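Local coordinates for protein NEQ263 (Nanoarchaeum equitans Kin4-M, PDB 5BN3) that forms the core complex of an archaeal ATP synthase together with NeqA and probably binds ATP, at residues Ile130-Pro135 against Gly301-Ser306; Pro136-Glu141 against Leu305-His310; Met140-Leu145 against Asn313-Ile318. One frame throughout, in Å; residues are numbered along the deposited sequence.

Contact 1: Ile130-Pro135 against Gly301-Ser306. With SO4 (sulfate ion), chain X.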
ATOM      1  N   ILE B 130     -12.909 -12.381  26.706  1.00 32.64           N
ATOM      2  CA  ILE B 130     -13.661 -11.822  25.591  1.00 39.10           C
ATOM      3  C   ILE B 130     -13.460 -10.312  25.500  1.00 28.50           C
ATOM      4  O   ILE B 130     -13.565  -9.600  26.497  1.00 33.96           O
ATOM      5  CB  ILE B 130     -15.160 -12.194  25.683  1.00 41.87           C
ATOM      6  CG1 ILE B 130     -15.960 -11.517  24.573  1.00 38.45           C
ATOM      7  CG2 ILE B 130     -15.721 -11.817  27.033  1.00 53.95           C
ATOM      8  CD1 ILE B 130     -17.213 -12.284  24.197  1.00 52.12           C
ATOM      9  N   ALA B 131     -13.151  -9.830  24.300  1.00 26.89           N
ATOM     10  CA  ALA B 131     -12.799  -8.429  24.116  1.00 30.50           C
ATOM     11  C   ALA B 131     -13.995  -7.563  23.740  1.00 36.57           C
ATOM     12  O   ALA B 131     -15.002  -8.059  23.237  1.00 30.67           O
ATOM     13  CB  ALA B 131     -11.714  -8.297  23.069  1.00 34.62           C
ATOM     14  N   ILE B 132     -13.877  -6.264  23.993  1.00 28.61           N
ATOM     15  CA  ILE B 132     -14.806  -5.292  23.436  1.00 27.72           C
ATOM     16  C   ILE B 132     -14.049  -4.469  22.393  1.00 30.43           C
ATOM     17  O   ILE B 132     -13.032  -3.847  22.711  1.00 29.28           O
ATOM     18  CB  ILE B 132     -15.380  -4.358  24.524  1.00 25.79           C
ATOM     19  CG1 ILE B 132     -16.144  -5.163  25.581  1.00 30.19           C
ATOM     20  CG2 ILE B 132     -16.301  -3.310  23.906  1.00 34.70           C
ATOM     21  CD1 ILE B 132     -16.596  -4.333  26.767  1.00 38.55           C
ATOM     22  N   PHE B 133     -14.526  -4.491  21.150  1.00 26.60           N
ATOM     23  CA  PHE B 133     -13.932  -3.696  20.077  1.00 23.54           C
ATOM     24  C   PHE B 133     -14.820  -2.483  19.863  1.00 35.58           C
ATOM     25  O   PHE B 133     -16.034  -2.627  19.707  1.00 33.39           O
ATOM     26  CB  PHE B 133     -13.891  -4.479  18.756  1.00 27.10           C
ATOM     27  CG  PHE B 133     -12.926  -5.638  18.740  1.00 34.69           C
ATOM     28  CD1 PHE B 133     -12.134  -5.939  19.838  1.00 33.80           C
ATOM     29  CD2 PHE B 133     -12.807  -6.424  17.601  1.00 30.66           C
ATOM     30  CE1 PHE B 133     -11.252  -7.013  19.803  1.00 31.99           C
ATOM     31  CE2 PHE B 133     -11.929  -7.494  17.560  1.00 34.34           C
ATOM     32  CZ  PHE B 133     -11.150  -7.789  18.665  1.00 30.44           C
ATOM     33  N   SER B 134     -14.232  -1.293  19.833  1.00 28.71           N
ATOM     34  CA  SER B 134     -15.028  -0.085  19.625  1.00 31.07           C
ATOM     35  C   SER B 134     -14.404   0.884  18.630  1.00 35.79           C
ATOM     36  O   SER B 134     -13.187   1.063  18.607  1.00 33.14           O
ATOM     37  CB  SER B 134     -15.289   0.636  20.953  1.00 34.57           C
ATOM     38  OG  SER B 134     -15.986   1.855  20.744  1.00 36.43           O
ATOM     39  N   PRO B 135     -15.248   1.506  17.794  1.00 35.68           N
ATOM     40  CA  PRO B 135     -14.824   2.673  17.017  1.00 31.49           C
ATOM     41  C   PRO B 135     -14.494   3.792  17.993  1.00 28.00           C
ATOM     42  O   PRO B 135     -15.021   3.785  19.109  1.00 29.38           O
ATOM     43  CB  PRO B 135     -16.085   3.048  16.227  1.00 38.04           C
ATOM     44  CG  PRO B 135     -16.922   1.803  16.205  1.00 39.86           C
ATOM     45  CD  PRO B 135     -16.638   1.107  17.500  1.00 33.16           C
ATOM     46  N   GLY B 301     -13.781 -14.665  21.459  1.00 34.80           N
ATOM     47  CA  GLY B 301     -14.894 -13.874  20.978  1.00 31.74           C
ATOM     48  C   GLY B 301     -14.707 -12.394  21.244  1.00 35.64           C
ATOM     49  O   GLY B 301     -13.700 -11.970  21.823  1.00 26.10           O
ATOM     50  N   GLN B 302     -15.684 -11.600  20.817  1.00 26.25           N
ATOM     51  CA  GLN B 302     -15.621 -10.160  21.007  1.00 25.77           C
ATOM     52  C   GLN B 302     -16.998  -9.527  20.891  1.00 32.42           C
ATOM     53  O   GLN B 302     -17.850 -10.006  20.139  1.00 29.57           O
ATOM     54  CB  GLN B 302     -14.662  -9.525  19.989  1.00 33.81           C
ATOM     55  CG  GLN B 302     -15.132  -9.595  18.533  1.00 37.25           C
ATOM     56  CD  GLN B 302     -14.963 -10.967  17.915  1.00 40.02           C
ATOM     57  OE1 GLN B 302     -14.004 -11.682  18.212  1.00 32.52           O
ATOM     58  NE2 GLN B 302     -15.896 -11.344  17.042  1.00 31.25           N
ATOM     59  N   TYR B 303     -17.215  -8.458  21.649  1.00 29.15           N
ATOM     60  CA  TYR B 303     -18.407  -7.639  21.479  1.00 33.26           C
ATOM     61  C   TYR B 303     -18.042  -6.408  20.650  1.00 30.83           C
ATOM     62  O   TYR B 303     -17.256  -5.564  21.084  1.00 31.95           O
ATOM     63  CB  TYR B 303     -18.983  -7.227  22.836  1.00 30.33           C
ATOM     64  CG  TYR B 303     -19.304  -8.397  23.742  1.00 32.86           C
ATOM     65  CD1 TYR B 303     -20.205  -9.376  23.350  1.00 34.44           C
ATOM     66  CD2 TYR B 303     -18.713  -8.516  24.993  1.00 36.26           C
ATOM     67  CE1 TYR B 303     -20.504 -10.446  24.174  1.00 33.76           C
ATOM     68  CE2 TYR B 303     -19.008  -9.584  25.825  1.00 41.41           C
ATOM     69  CZ  TYR B 303     -19.905 -10.543  25.408  1.00 39.65           C
ATOM     70  OH  TYR B 303     -20.204 -11.611  26.221  1.00 31.35           O
ATOM     71  N   VAL B 304     -18.607  -6.315  19.452  1.00 29.59           N
ATOM     72  CA  VAL B 304     -18.249  -5.249  18.524  1.00 28.99           C
ATOM     73  C   VAL B 304     -19.286  -4.135  18.535  1.00 36.29           C
ATOM     74  O   VAL B 304     -20.476  -4.385  18.334  1.00 31.19           O
ATOM     75  CB  VAL B 304     -18.090  -5.795  17.093  1.00 35.01           C
ATOM     76  CG1 VAL B 304     -17.745  -4.671  16.124  1.00 32.23           C
ATOM     77  CG2 VAL B 304     -17.022  -6.874  17.062  1.00 33.33           C
ATOM     78  N   LEU B 305     -18.835  -2.906  18.772  1.00 28.28           N
ATOM     79  CA  LEU B 305     -19.739  -1.760  18.794  1.00 34.59           C
ATOM     80  C   LEU B 305     -19.915  -1.164  17.398  1.00 34.62           C
ATOM     81  O   LEU B 305     -18.994  -1.196  16.578  1.00 32.16           O
ATOM     82  CB  LEU B 305     -19.258  -0.699  19.788  1.00 29.53           C
ATOM     83  CG  LEU B 305     -19.849  -0.760  21.202  1.00 48.69           C
ATOM     84  CD1 LEU B 305     -20.069  -2.187  21.656  1.00 36.35           C
ATOM     85  CD2 LEU B 305     -18.966  -0.023  22.201  1.00 44.74           C
ATOM     86  N   SER B 306     -21.103  -0.626  17.133  1.00 34.63           N
ATOM     87  CA  SER B 306     -21.473  -0.186  15.789  1.00 29.91           C
ATOM     88  C   SER B 306     -21.752   1.314  15.711  1.00 36.63           C
ATOM     89  O   SER B 306     -22.575   1.844  16.463  1.00 35.78           O
ATOM     90  CB  SER B 306     -22.697  -0.977  15.305  1.00 38.00           C
ATOM     91  OG  SER B 306     -23.292  -0.375  14.169  1.00 37.38           O
TER
HETATM   92  S   SO4 X 512     -21.431  -0.127  11.019  1.00 65.50           S
HETATM   93  O1  SO4 X 512     -22.060  -1.080  11.922  1.00 68.09           O
HETATM   94  O2  SO4 X 512     -22.049  -0.234   9.703  1.00 67.54           O
HETATM   95  O3  SO4 X 512     -20.003  -0.407  10.937  1.00 68.30           O
HETATM   96  O4  SO4 X 512     -21.611   1.220  11.541  1.00 48.58           O

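Contact 2: Pro136-Glu141 against Leu305-His310. With SO4 (sulfate ion), chain X.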
ATOM      1  N   PRO B 136     -13.626   4.734  17.598  1.00 35.57           N
ATOM      2  CA  PRO B 136     -13.363   5.881  18.475  1.00 35.78           C
ATOM      3  C   PRO B 136     -14.654   6.627  18.806  1.00 36.06           C
ATOM      4  O   PRO B 136     -15.504   6.786  17.927  1.00 38.77           O
ATOM      5  CB  PRO B 136     -12.464   6.773  17.617  1.00 36.59           C
ATOM      6  CG  PRO B 136     -11.769   5.825  16.700  1.00 37.22           C
ATOM      7  CD  PRO B 136     -12.778   4.750  16.392  1.00 33.57           C
ATOM      8  N   GLY B 137     -14.811   7.053  20.056  1.00 39.82           N
ATOM      9  CA  GLY B 137     -15.959   7.855  20.446  1.00 42.55           C
ATOM     10  C   GLY B 137     -17.168   7.124  21.003  1.00 53.60           C
ATOM     11  O   GLY B 137     -18.024   7.740  21.640  1.00 48.47           O
ATOM     12  N   LEU B 138     -17.248   5.818  20.768  1.00 38.45           N
ATOM     13  CA  LEU B 138     -18.411   5.039  21.196  1.00 33.73           C
ATOM     14  C   LEU B 138     -18.313   4.633  22.673  1.00 44.58           C
ATOM     15  O   LEU B 138     -17.211   4.493  23.207  1.00 38.66           O
ATOM     16  CB  LEU B 138     -18.611   3.821  20.280  1.00 35.79           C
ATOM     17  CG  LEU B 138     -19.599   4.065  19.131  1.00 46.40           C
ATOM     18  CD1 LEU B 138     -19.121   5.176  18.204  1.00 40.96           C
ATOM     19  CD2 LEU B 138     -19.862   2.798  18.337  1.00 36.46           C
ATOM     20  N   PRO B 139     -19.470   4.456  23.342  1.00 44.39           N
ATOM     21  CA  PRO B 139     -19.497   4.231  24.795  1.00 41.95           C
ATOM     22  C   PRO B 139     -19.027   2.846  25.242  1.00 46.78           C
ATOM     23  O   PRO B 139     -19.779   2.129  25.908  1.00 35.48           O
ATOM     24  CB  PRO B 139     -20.979   4.408  25.143  1.00 37.98           C
ATOM     25  CG  PRO B 139     -21.694   4.010  23.901  1.00 41.15           C
ATOM     26  CD  PRO B 139     -20.832   4.505  22.774  1.00 45.98           C
ATOM     27  N   MET B 140     -17.795   2.489  24.896  1.00 35.62           N
ATOM     28  CA  MET B 140     -17.208   1.219  25.306  1.00 35.76           C
ATOM     29  C   MET B 140     -17.017   1.153  26.822  1.00 28.10           C
ATOM     30  O   MET B 140     -17.150   0.086  27.430  1.00 30.70           O
ATOM     31  CB  MET B 140     -15.873   1.021  24.583  1.00 37.77           C
ATOM     32  CG  MET B 140     -15.050  -0.163  25.051  1.00 53.39           C
ATOM     33  SD  MET B 140     -13.566  -0.388  24.045  1.00 56.04           S
ATOM     34  CE  MET B 140     -12.836   1.245  24.151  1.00 44.88           C
ATOM     35  N   GLU B 141     -16.713   2.298  27.427  1.00 36.79           N
ATOM     36  CA  GLU B 141     -16.482   2.361  28.866  1.00 45.75           C
ATOM     37  C   GLU B 141     -17.760   2.097  29.654  1.00 38.08           C
ATOM     38  O   GLU B 141     -17.745   1.349  30.632  1.00 37.22           O
ATOM     39  CB  GLU B 141     -15.886   3.716  29.262  1.00 40.16           C
ATOM     40  CG  GLU B 141     -14.572   4.058  28.571  1.00 48.16           C
ATOM     41  CD  GLU B 141     -14.771   4.721  27.221  1.00 69.97           C
ATOM     42  OE1 GLU B 141     -15.936   4.943  26.824  1.00 50.21           O
ATOM     43  OE2 GLU B 141     -13.761   5.023  26.552  1.00 57.72           O
ATOM     44  N   LEU B 305     -18.835  -2.906  18.772  1.00 28.28           N
ATOM     45  CA  LEU B 305     -19.739  -1.760  18.794  1.00 34.59           C
ATOM     46  C   LEU B 305     -19.915  -1.164  17.398  1.00 34.62           C
ATOM     47  O   LEU B 305     -18.994  -1.196  16.578  1.00 32.16           O
ATOM     48  CB  LEU B 305     -19.258  -0.699  19.788  1.00 29.53           C
ATOM     49  CG  LEU B 305     -19.849  -0.760  21.202  1.00 48.69           C
ATOM     50  CD1 LEU B 305     -20.069  -2.187  21.656  1.00 36.35           C
ATOM     51  CD2 LEU B 305     -18.966  -0.023  22.201  1.00 44.74           C
ATOM     52  N   SER B 306     -21.103  -0.626  17.133  1.00 34.63           N
ATOM     53  CA  SER B 306     -21.473  -0.186  15.789  1.00 29.91           C
ATOM     54  C   SER B 306     -21.752   1.314  15.711  1.00 36.63           C
ATOM     55  O   SER B 306     -22.575   1.844  16.463  1.00 35.78           O
ATOM     56  CB  SER B 306     -22.697  -0.977  15.305  1.00 38.00           C
ATOM     57  OG  SER B 306     -23.292  -0.375  14.169  1.00 37.38           O
ATOM     58  N   GLN B 307     -21.062   1.989  14.797  1.00 31.63           N
ATOM     59  CA  GLN B 307     -21.265   3.415  14.559  1.00 31.24           C
ATOM     60  C   GLN B 307     -22.693   3.677  14.089  1.00 32.90           C
ATOM     61  O   GLN B 307     -23.305   4.678  14.458  1.00 39.56           O
ATOM     62  CB  GLN B 307     -20.277   3.907  13.498  1.00 43.42           C
ATOM     63  CG  GLN B 307     -19.396   5.064  13.932  1.00 60.66           C
ATOM     64  CD  GLN B 307     -18.245   5.303  12.972  1.00 77.95           C
ATOM     65  OE1 GLN B 307     -18.398   5.178  11.755  1.00 64.61           O
ATOM     66  NE2 GLN B 307     -17.080   5.634  13.516  1.00 60.09           N
ATOM     67  N   ASP B 308     -23.208   2.769  13.267  1.00 34.83           N
ATOM     68  CA  ASP B 308     -24.561   2.885  12.734  1.00 42.41           C
ATOM     69  C   ASP B 308     -25.614   2.873  13.840  1.00 39.54           C
ATOM     70  O   ASP B 308     -26.509   3.719  13.861  1.00 39.64           O
ATOM     71  CB  ASP B 308     -24.827   1.761  11.730  1.00 39.67           C
ATOM     72  CG  ASP B 308     -26.221   1.823  11.141  1.00 53.14           C
ATOM     73  OD1 ASP B 308     -26.522   2.802  10.424  1.00 56.98           O
ATOM     74  OD2 ASP B 308     -27.016   0.891  11.383  1.00 62.88           O
ATOM     75  N   LEU B 309     -25.502   1.917  14.759  1.00 34.22           N
ATOM     76  CA  LEU B 309     -26.429   1.829  15.886  1.00 36.25           C
ATOM     77  C   LEU B 309     -26.304   3.042  16.800  1.00 40.73           C
ATOM     78  O   LEU B 309     -27.302   3.553  17.302  1.00 40.42           O
ATOM     79  CB  LEU B 309     -26.203   0.543  16.686  1.00 34.65           C
ATOM     80  CG  LEU B 309     -26.635  -0.766  16.024  1.00 48.77           C
ATOM     81  CD1 LEU B 309     -26.502  -1.928  16.990  1.00 43.24           C
ATOM     82  CD2 LEU B 309     -28.062  -0.660  15.528  1.00 44.84           C
ATOM     83  N   HIS B 310     -25.076   3.504  17.007  1.00 34.72           N
ATOM     84  CA  HIS B 310     -24.832   4.684  17.825  1.00 33.01           C
ATOM     85  C   HIS B 310     -25.525   5.907  17.226  1.00 38.67           C
ATOM     86  O   HIS B 310     -26.140   6.697  17.942  1.00 36.50           O
ATOM     87  CB  HIS B 310     -23.329   4.936  17.942  1.00 39.52           C
ATOM     88  CG  HIS B 310     -22.970   6.030  18.897  1.00 47.90           C
ATOM     89  ND1 HIS B 310     -23.215   5.948  20.252  1.00 46.03           N
ATOM     90  CD2 HIS B 310     -22.368   7.226  18.694  1.00 43.03           C
ATOM     91  CE1 HIS B 310     -22.785   7.048  20.840  1.00 43.15           C
ATOM     92  NE2 HIS B 310     -22.269   7.842  19.919  1.00 41.29           N
TER
HETATM   93  S   SO4 X 512     -21.431  -0.127  11.019  1.00 65.50           S
HETATM   94  O1  SO4 X 512     -22.060  -1.080  11.922  1.00 68.09           O
HETATM   95  O2  SO4 X 512     -22.049  -0.234   9.703  1.00 67.54           O
HETATM   96  O3  SO4 X 512     -20.003  -0.407  10.937  1.00 68.30           O
HETATM   97  O4  SO4 X 512     -21.611   1.220  11.541  1.00 48.58           O
HETATM   98  O   HOH W   1     -20.388   9.291  22.022  1.00 63.74           O

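Contact 3: Met140-Leu145 against Asn313-Ile318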
ATOM      1  N   MET B 140     -17.795   2.489  24.896  1.00 35.62           N
ATOM      2  CA  MET B 140     -17.208   1.219  25.306  1.00 35.76           C
ATOM      3  C   MET B 140     -17.017   1.153  26.822  1.00 28.10           C
ATOM      4  O   MET B 140     -17.150   0.086  27.430  1.00 30.70           O
ATOM      5  CB  MET B 140     -15.873   1.021  24.583  1.00 37.77           C
ATOM      6  CG  MET B 140     -15.050  -0.163  25.051  1.00 53.39           C
ATOM      7  SD  MET B 140     -13.566  -0.388  24.045  1.00 56.04           S
ATOM      8  CE  MET B 140     -12.836   1.245  24.151  1.00 44.88           C
ATOM      9  N   GLU B 141     -16.713   2.298  27.427  1.00 36.79           N
ATOM     10  CA  GLU B 141     -16.482   2.361  28.866  1.00 45.75           C
ATOM     11  C   GLU B 141     -17.760   2.097  29.654  1.00 38.08           C
ATOM     12  O   GLU B 141     -17.745   1.349  30.632  1.00 37.22           O
ATOM     13  CB  GLU B 141     -15.886   3.716  29.262  1.00 40.16           C
ATOM     14  CG  GLU B 141     -14.572   4.058  28.571  1.00 48.16           C
ATOM     15  CD  GLU B 141     -14.771   4.721  27.221  1.00 69.97           C
ATOM     16  OE1 GLU B 141     -15.936   4.943  26.824  1.00 50.21           O
ATOM     17  OE2 GLU B 141     -13.761   5.023  26.552  1.00 57.72           O
ATOM     18  N   ARG B 142     -18.863   2.711  29.231  1.00 35.31           N
ATOM     19  CA  ARG B 142     -20.158   2.467  29.862  1.00 37.23           C
ATOM     20  C   ARG B 142     -20.548   0.996  29.788  1.00 36.07           C
ATOM     21  O   ARG B 142     -21.073   0.442  30.750  1.00 37.56           O
ATOM     22  CB  ARG B 142     -21.251   3.335  29.226  1.00 43.35           C
ATOM     23  CG  ARG B 142     -21.112   4.818  29.527  1.00 62.16           C
ATOM     24  CD  ARG B 142     -22.465   5.488  29.740  1.00 70.13           C
ATOM     25  NE  ARG B 142     -23.266   5.546  28.521  1.00 80.90           N
ATOM     26  CZ  ARG B 142     -23.214   6.539  27.637  1.00 84.61           C
ATOM     27  NH1 ARG B 142     -22.392   7.562  27.829  1.00 74.23           N
ATOM     28  NH2 ARG B 142     -23.985   6.508  26.560  1.00 72.69           N
ATOM     29  N   LEU B 143     -20.281   0.362  28.649  1.00 33.55           N
ATOM     30  CA  LEU B 143     -20.617  -1.049  28.470  1.00 30.45           C
ATOM     31  C   LEU B 143     -19.845  -1.939  29.437  1.00 41.91           C
ATOM     32  O   LEU B 143     -20.414  -2.843  30.043  1.00 34.52           O
ATOM     33  CB  LEU B 143     -20.356  -1.490  27.026  1.00 36.40           C
ATOM     34  CG  LEU B 143     -20.659  -2.967  26.747  1.00 40.40           C
ATOM     35  CD1 LEU B 143     -22.120  -3.276  27.036  1.00 35.43           C
ATOM     36  CD2 LEU B 143     -20.308  -3.348  25.321  1.00 32.96           C
ATOM     37  N   ALA B 144     -18.551  -1.673  29.585  1.00 34.79           N
ATOM     38  CA  ALA B 144     -17.709  -2.457  30.485  1.00 34.53           C
ATOM     39  C   ALA B 144     -18.154  -2.306  31.933  1.00 28.58           C
ATOM     40  O   ALA B 144     -18.158  -3.274  32.694  1.00 35.19           O
ATOM     41  CB  ALA B 144     -16.269  -2.033  30.345  1.00 38.63           C
ATOM     42  N   LEU B 145     -18.507  -1.080  32.308  1.00 31.09           N
ATOM     43  CA  LEU B 145     -18.955  -0.779  33.664  1.00 34.85           C
ATOM     44  C   LEU B 145     -20.300  -1.421  33.975  1.00 39.83           C
ATOM     45  O   LEU B 145     -20.519  -1.909  35.083  1.00 41.07           O
ATOM     46  CB  LEU B 145     -19.032   0.735  33.877  1.00 36.80           C
ATOM     47  CG  LEU B 145     -17.689   1.451  34.014  1.00 45.18           C
ATOM     48  CD1 LEU B 145     -17.873   2.956  34.112  1.00 40.62           C
ATOM     49  CD2 LEU B 145     -16.973   0.929  35.237  1.00 44.93           C
ATOM     50  N   ASN B 313     -29.082   6.410  17.954  1.00 36.72           N
ATOM     51  CA  ASN B 313     -29.314   6.575  19.390  1.00 44.12           C
ATOM     52  C   ASN B 313     -29.631   5.249  20.084  1.00 45.68           C
ATOM     53  O   ASN B 313     -30.491   5.185  20.963  1.00 44.53           O
ATOM     54  CB  ASN B 313     -30.418   7.608  19.656  1.00 50.90           C
ATOM     55  CG  ASN B 313     -30.359   8.187  21.056  1.00 56.84           C
ATOM     56  OD1 ASN B 313     -29.284   8.327  21.642  1.00 47.84           O
ATOM     57  ND2 ASN B 313     -31.520   8.529  21.601  1.00 48.07           N
ATOM     58  N   ILE B 314     -28.928   4.193  19.685  1.00 38.35           N
ATOM     59  CA  ILE B 314     -29.075   2.894  20.333  1.00 38.88           C
ATOM     60  C   ILE B 314     -27.906   2.637  21.281  1.00 48.61           C
ATOM     61  O   ILE B 314     -26.759   2.538  20.842  1.00 37.50           O
ATOM     62  CB  ILE B 314     -29.129   1.740  19.307  1.00 42.00           C
ATOM     63  CG1 ILE B 314     -30.250   1.967  18.287  1.00 46.71           C
ATOM     64  CG2 ILE B 314     -29.302   0.402  20.018  1.00 35.67           C
ATOM     65  CD1 ILE B 314     -31.633   2.019  18.889  1.00 51.60           C
ATOM     66  N   TYR B 315     -28.198   2.558  22.578  1.00 35.31           N
ATOM     67  CA  TYR B 315     -27.248   2.020  23.549  1.00 36.62           C
ATOM     68  C   TYR B 315     -27.830   0.741  24.141  1.00 38.76           C
ATOM     69  O   TYR B 315     -29.013   0.692  24.477  1.00 43.17           O
ATOM     70  CB  TYR B 315     -26.922   3.017  24.676  1.00 38.90           C
ATOM     71  CG  TYR B 315     -26.048   2.397  25.751  1.00 48.29           C
ATOM     72  CD1 TYR B 315     -26.609   1.750  26.847  1.00 37.53           C
ATOM     73  CD2 TYR B 315     -24.662   2.429  25.654  1.00 41.75           C
ATOM     74  CE1 TYR B 315     -25.820   1.160  27.811  1.00 33.98           C
ATOM     75  CE2 TYR B 315     -23.865   1.845  26.620  1.00 36.46           C
ATOM     76  CZ  TYR B 315     -24.448   1.213  27.696  1.00 44.47           C
ATOM     77  OH  TYR B 315     -23.657   0.629  28.660  1.00 39.24           O
ATOM     78  N   PRO B 316     -27.001  -0.305  24.271  1.00 37.04           N
ATOM     79  CA  PRO B 316     -25.612  -0.340  23.802  1.00 39.38           C
ATOM     80  C   PRO B 316     -25.538  -0.685  22.321  1.00 39.22           C
ATOM     81  O   PRO B 316     -26.285  -1.547  21.860  1.00 42.35           O
ATOM     82  CB  PRO B 316     -24.991  -1.455  24.643  1.00 41.04           C
ATOM     83  CG  PRO B 316     -26.136  -2.375  24.932  1.00 38.36           C
ATOM     84  CD  PRO B 316     -27.357  -1.506  25.050  1.00 37.26           C
ATOM     85  N   PRO B 317     -24.639  -0.020  21.579  1.00 35.69           N
ATOM     86  CA  PRO B 317     -24.592  -0.162  20.120  1.00 32.22           C
ATOM     87  C   PRO B 317     -23.867  -1.427  19.668  1.00 38.59           C
ATOM     88  O   PRO B 317     -22.915  -1.343  18.888  1.00 34.43           O
ATOM     89  CB  PRO B 317     -23.815   1.080  19.686  1.00 36.98           C
ATOM     90  CG  PRO B 317     -22.875   1.329  20.828  1.00 40.52           C
ATOM     91  CD  PRO B 317     -23.613   0.917  22.078  1.00 40.24           C
ATOM     92  N   ILE B 318     -24.333  -2.582  20.131  1.00 33.39           N
ATOM     93  CA  ILE B 318     -23.696  -3.859  19.821  1.00 31.78           C
ATOM     94  C   ILE B 318     -24.154  -4.460  18.489  1.00 38.02           C
ATOM     95  O   ILE B 318     -25.349  -4.685  18.273  1.00 34.79           O
ATOM     96  CB  ILE B 318     -23.938  -4.883  20.953  1.00 37.08           C
ATOM     97  CG1 ILE B 318     -23.206  -4.444  22.222  1.00 36.94           C
ATOM     98  CG2 ILE B 318     -23.475  -6.267  20.537  1.00 35.54           C
ATOM     99  CD1 ILE B 318     -23.391  -5.385  23.397  1.00 41.25           C
TER

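Contact 1: Ile130-Pro135 against Gly301-Ser306
Residues Ala-131 to Phe-133 run alongside Gln-302 to Val-304 as neighbouring parallel strands, the axes of the short segments 4.5 Å apart at their closest and turned 35° against each other. The bonding follows the stagger expected of parallel pairing. Ala-131 N gives a weak bond to Gly-301 O, Tyr-303 N reaches Ala-131 O at 2.8 Å, Phe-133 N answers to Tyr-303 O, and Leu-305 N ends the series on Phe-133 O at 3.0 Å.

Each face of the pair carries one aromatic ring that packs against the other strand's segment. On the face of Ile-132 and Tyr-303, the tyrosine ring lies under Ile-130, whose CG1 stands anti to the backbone N (chi1 176°). Ile-130 CD1 rests over the ring face, displaced toward the rim and 3.4 Å from Tyr-303 CZ, while Ile-132 CG1 comes to the ring edge. The phenol OH bonds to His-122 O. On the other face, Gln-302 CB sits over the centre of the Phe-133 ring, 4.1 Å from its centroid, with CG lying above CD2 and CE2. The amide NE2 beyond is held by Lys-322 O. At the end of the strand Ser-134 OG bonds forward to Pro-135 O at 2.7 Å, and Pro-135 CD packs 3.9 Å from Leu-305 CB.

The pair lies inside the mixed sheet of the nucleotide-binding domain, with Gly-301 close to Arg-326, a residue seen to bind ADP in a structure of this protein, although no ADP is bound to this chain here. Strand 273-281 flanks 131-134, and strand 324-325 pairs antiparallel with 301-304. Helix 140-151 covers the Ile-132 side through Met-140, and helix 290-296 covers Ala-131 and Phe-133 through Thr-295.

Contact 2: Pro136-Glu141 against Leu305-His310
Leu-138 meets His-310 where two strand-to-helix connections of the P-loop NTPase fold come together. Residues 135-139 link strand 131-134 to helix 140-151, a position that by topology probably corresponds to the phosphate-binding loop of P-loop NTPases, although residues 136-141 include no lysine.

The apolar contacts centre on Leu-138, whose side chain and that of His-310 pass each other pointing opposite ways. Leu-138 CG stands over one face of the His-310 ring, 3.9 Å above the plane and offset toward the rim, and CD1 lies near CD2 of the ring. The other methyl, Leu-138 CD2, turns to the helix start, 3.4 Å from Ser-306 O and also against Leu-305 CB. His-310 takes part because its CG is anti to the backbone N (chi1 -173°), which carries the ring out toward the loop. There Pro-139 CD approaches His-310 CE1 to 3.7 Å. Deeper in, Met-140 CB touches Leu-305 CD2.

The polar link between the segments is a single water, which donates to Gly-137 O at 2.9 Å and accepts a weak bond from His-310 NE2.

Ionic partners lie outside the contact: Asp-308 forms salt bridges with Lys-312 and with Lys-453 of the neighbouring alpha chain.

Within each segment, bonds set up the helix starts. Pro-139 centres an inverse gamma turn, Met-140 N bonding to Leu-138 O at 2.7 Å, and is itself the N-cap of helix 140-151. Ser-306 is the N-cap of helix 307-311, its OG accepting from Leu-309 N. A sulfate, probably from crystallisation, sits at this helix N-terminus, where the helix dipole would be expected to suit an anion, taking bonds from Ser-306 OG to O1 (2.7 Å) and from Asp-308 N to O4 (2.8 Å).

Contact 3: Met140-Leu145 against Asn313-Ile318
Tyr-315 carries CG anti to its backbone N (chi1 174°), which sends CG toward helix 140-151, and the ring beyond it reaches the first turn at Arg-142. Arg-142 in turn has CG anti to its carbonyl carbon (chi1 -69°), and bends at chi2 and chi3 then carry NE over one face of the tyrosine ring. The tyrosine follows a Schellman motif in which Asn-313, with positive phi, ends helix 307-311.

The phenol tip presses on the helix backbone, its OH 3.3 Å from Arg-142 C, and Arg-142 CB rests 4.0 Å from Tyr-315 CE2. The hydroxyl finds its hydrogen-bond partner in Gln-146 OE1, one turn further along the helix. Arg-142 CZ is 5.2 Å from the Tyr-315 ring centroid, at most a weak cation-pi attraction, and Arg-142 NH1 also makes a long, weak ion pair with Glu-428 of the neighbouring alpha chain.

The cis peptide before Pro-316 folds the proline back on Tyr-315, placing Pro-316 CB over the centre of the opposite ring face. The Leu-143 side chain completes the packing, crossing those of Pro-316 and Ile-318 at about a right angle: CD1 is 4.2 Å from Pro-316 CB, and CD2 is 4.2 Å from Ile-318 CD1.

Overall arrangement
Contacts 1 and 3 are buried, whereas contact 2 is only partly so and includes a water bridge. Every residue touching across contact 1 is buried, and it joins strand to strand by backbone bonds; contacts 2 and 3 lack direct hydrogen bonds between their segments and depend on side-chain packing. Both of the latter use helix 140-151, whose Met-140 packs on Ile-132 and Ser-134 of contact 1. Leu-305 and Ser-306 belong to contacts 1 and 2, and Ser-306 N probably bonds to Pro-317 O in the loop of contact 3. Contacts 2 and 3 also bring charged side chains to the alpha-chain interface, where Glu-141 pairs with Lys-425 of that chain.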